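Local coordinates for glycerate 2-kinase (Pyrococcus horikoshii, PDB 1X3L), which phosphorylates D-glycerate at the 2-position to give 2-phosphoglycerate, with ATP as phosphate donor and magnesium as cofactor, at residues Pro321-Phe326 / Ile428-Val433. Numbering follows the deposited sequence.
Sequences PVVLVF and IVIAIV
Phe326 and Val429 form a hydrogen-bonded pair of an antiparallel ladder. Phe326 N gives its hydrogen to Val429 O at 2.9 Å, and Val429 N returns one to Phe326 O at 2.7 Å. Leu324 with Ala431 and Val322 with Val433 each add two more hydrogen bonds, six in all. The side chains of these six residues share one face of the sheet. Along the Phe326 side chain, Phe326 CB lies 4.0 Å from Val429 CB. CG stands anti to the carbonyl carbon (chi1 -57°), which carries the ring back along the strand. Phe326 CD2 then comes 3.9 Å from Val429 O, which sits at the ring edge and in its plane. Further out, Phe326 CE2 is 4.4 Å from Ala431 CB, where the small methyl faces the ring edge. The opposite face holds Val323, Val325, Ile430 and Ile432. There Val323 splits its branches: Val323 CG1 is 3.9 Å from Ile430 CG2, and Val323 CG2 is 4.1 Å from Ile432 CG1. The two strands are neighbouring inner strands of a mixed sheet. Strand 285-290 pairs parallel with 322-328, and 359-366 pairs antiparallel with 427-435. Helix 297-314 packs on Leu324 and Val429, and helix 268-281 on Val325 and Ile430, so the pair is sandwiched between helices.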
ATOM      1  N   PRO A 321     -30.435  -8.176   5.216  1.00 34.26           N
ATOM      2  CA  PRO A 321     -29.196  -7.711   5.849  1.00 32.98           C
ATOM      3  C   PRO A 321     -28.086  -7.681   4.818  1.00 32.06           C
ATOM      4  O   PRO A 321     -27.867  -8.658   4.100  1.00 32.52           O
ATOM      5  CB  PRO A 321     -28.951  -8.754   6.933  1.00 34.06           C
ATOM      6  CG  PRO A 321     -29.442 -10.014   6.281  1.00 36.17           C
ATOM      7  CD  PRO A 321     -30.737  -9.564   5.619  1.00 35.22           C
ATOM      8  N   VAL A 322     -27.372  -6.567   4.746  1.00 29.21           N
ATOM      9  CA  VAL A 322     -26.326  -6.456   3.750  1.00 27.00           C
ATOM     10  C   VAL A 322     -25.121  -5.677   4.247  1.00 26.57           C
ATOM     11  O   VAL A 322     -25.228  -4.857   5.161  1.00 27.49           O
ATOM     12  CB  VAL A 322     -26.904  -5.800   2.471  1.00 26.21           C
ATOM     13  CG1 VAL A 322     -27.422  -4.402   2.797  1.00 26.51           C
ATOM     14  CG2 VAL A 322     -25.862  -5.757   1.367  1.00 25.18           C
ATOM     15  N   VAL A 323     -23.968  -5.982   3.665  1.00 26.09           N
ATOM     16  CA  VAL A 323     -22.719  -5.306   3.988  1.00 26.98           C
ATOM     17  C   VAL A 323     -22.148  -4.740   2.692  1.00 27.47           C
ATOM     18  O   VAL A 323     -22.044  -5.455   1.687  1.00 25.73           O
ATOM     19  CB  VAL A 323     -21.677  -6.274   4.587  1.00 27.96           C
ATOM     20  CG1 VAL A 323     -20.326  -5.573   4.702  1.00 28.38           C
ATOM     21  CG2 VAL A 323     -22.134  -6.752   5.958  1.00 26.24           C
ATOM     22  N   LEU A 324     -21.799  -3.456   2.712  1.00 26.78           N
ATOM     23  CA  LEU A 324     -21.219  -2.804   1.542  1.00 25.76           C
ATOM     24  C   LEU A 324     -19.806  -2.364   1.891  1.00 26.26           C
ATOM     25  O   LEU A 324     -19.558  -1.858   2.983  1.00 22.62           O
ATOM     26  CB  LEU A 324     -22.048  -1.585   1.122  1.00 27.48           C
ATOM     27  CG  LEU A 324     -23.377  -1.797   0.388  1.00 28.22           C
ATOM     28  CD1 LEU A 324     -24.325  -2.617   1.227  1.00 33.74           C
ATOM     29  CD2 LEU A 324     -23.988  -0.449   0.078  1.00 30.56           C
ATOM     30  N   VAL A 325     -18.878  -2.557   0.959  1.00 26.03           N
ATOM     31  CA  VAL A 325     -17.490  -2.188   1.200  1.00 25.66           C
ATOM     32  C   VAL A 325     -16.989  -1.169   0.181  1.00 25.94           C
ATOM     33  O   VAL A 325     -17.124  -1.359  -1.032  1.00 23.35           O
ATOM     34  CB  VAL A 325     -16.581  -3.443   1.168  1.00 27.55           C
ATOM     35  CG1 VAL A 325     -15.176  -3.094   1.648  1.00 25.72           C
ATOM     36  CG2 VAL A 325     -17.184  -4.544   2.043  1.00 27.39           C
ATOM     37  N   PHE A 326     -16.414  -0.082   0.689  1.00 25.63           N
ATOM     38  CA  PHE A 326     -15.877   0.984  -0.152  1.00 25.46           C
ATOM     39  C   PHE A 326     -14.410   1.197   0.237  1.00 26.93           C
ATOM     40  O   PHE A 326     -14.118   1.630   1.350  1.00 28.16           O
ATOM     41  CB  PHE A 326     -16.627   2.300   0.091  1.00 24.04           C
ATOM     42  CG  PHE A 326     -18.118   2.225  -0.132  1.00 22.87           C
ATOM     43  CD1 PHE A 326     -18.680   2.662  -1.326  1.00 22.65           C
ATOM     44  CD2 PHE A 326     -18.964   1.795   0.885  1.00 24.91           C
ATOM     45  CE1 PHE A 326     -20.068   2.682  -1.503  1.00 23.58           C
ATOM     46  CE2 PHE A 326     -20.354   1.809   0.722  1.00 25.74           C
ATOM     47  CZ  PHE A 326     -20.907   2.254  -0.471  1.00 25.16           C
ATOM     48  N   ILE A 428     -10.745   1.853   4.250  1.00 26.30           N
ATOM     49  CA  ILE A 428     -11.939   1.092   3.926  1.00 25.04           C
ATOM     50  C   ILE A 428     -13.129   1.580   4.734  1.00 25.88           C
ATOM     51  O   ILE A 428     -12.998   1.910   5.920  1.00 25.30           O
ATOM     52  CB  ILE A 428     -11.762  -0.406   4.233  1.00 26.81           C
ATOM     53  CG1 ILE A 428     -10.579  -0.966   3.448  1.00 25.43           C
ATOM     54  CG2 ILE A 428     -13.055  -1.157   3.904  1.00 25.36           C
ATOM     55  CD1 ILE A 428     -10.201  -2.393   3.830  1.00 25.92           C
ATOM     56  N   VAL A 429     -14.283   1.634   4.078  1.00 21.27           N
ATOM     57  CA  VAL A 429     -15.515   2.029   4.727  1.00 22.44           C
ATOM     58  C   VAL A 429     -16.427   0.815   4.672  1.00 23.29           C
ATOM     59  O   VAL A 429     -16.661   0.256   3.601  1.00 24.60           O
ATOM     60  CB  VAL A 429     -16.236   3.180   3.992  1.00 23.02           C
ATOM     61  CG1 VAL A 429     -17.492   3.558   4.762  1.00 24.23           C
ATOM     62  CG2 VAL A 429     -15.313   4.395   3.857  1.00 22.95           C
ATOM     63  N   ILE A 430     -16.926   0.389   5.821  1.00 22.23           N
ATOM     64  CA  ILE A 430     -17.828  -0.749   5.843  1.00 23.95           C
ATOM     65  C   ILE A 430     -19.201  -0.240   6.260  1.00 24.37           C
ATOM     66  O   ILE A 430     -19.332   0.395   7.306  1.00 25.17           O
ATOM     67  CB  ILE A 430     -17.367  -1.817   6.852  1.00 23.57           C
ATOM     68  CG1 ILE A 430     -15.948  -2.288   6.515  1.00 23.60           C
ATOM     69  CG2 ILE A 430     -18.331  -2.998   6.831  1.00 26.72           C
ATOM     70  CD1 ILE A 430     -15.384  -3.318   7.518  1.00 22.82           C
ATOM     71  N   ALA A 431     -20.216  -0.489   5.435  1.00 22.31           N
ATOM     72  CA  ALA A 431     -21.573  -0.062   5.762  1.00 23.04           C
ATOM     73  C   ALA A 431     -22.435  -1.302   5.986  1.00 25.14           C
ATOM     74  O   ALA A 431     -22.530  -2.175   5.122  1.00 24.94           O
ATOM     75  CB  ALA A 431     -22.153   0.794   4.631  1.00 23.73           C
ATOM     76  N   ILE A 432     -23.062  -1.383   7.153  1.00 25.29           N
ATOM     77  CA  ILE A 432     -23.887  -2.536   7.473  1.00 26.14           C
ATOM     78  C   ILE A 432     -25.340  -2.151   7.693  1.00 27.41           C
ATOM     79  O   ILE A 432     -25.633  -1.203   8.416  1.00 27.75           O
ATOM     80  CB  ILE A 432     -23.386  -3.238   8.759  1.00 26.31           C
ATOM     81  CG1 ILE A 432     -21.907  -3.603   8.617  1.00 26.63           C
ATOM     82  CG2 ILE A 432     -24.231  -4.478   9.035  1.00 27.26           C
ATOM     83  CD1 ILE A 432     -21.270  -4.073   9.911  1.00 27.63           C
ATOM     84  N   VAL A 433     -26.248  -2.875   7.047  1.00 28.44           N
ATOM     85  CA  VAL A 433     -27.678  -2.644   7.241  1.00 29.29           C
ATOM     86  C   VAL A 433     -28.245  -4.010   7.619  1.00 30.30           C
ATOM     87  O   VAL A 433     -28.190  -4.954   6.835  1.00 29.08           O
ATOM     88  CB  VAL A 433     -28.373  -2.129   5.970  1.00 29.54           C
ATOM     89  CG1 VAL A 433     -29.834  -1.814   6.278  1.00 33.11           C
ATOM     90  CG2 VAL A 433     -27.669  -0.883   5.451  1.00 29.42           C
TER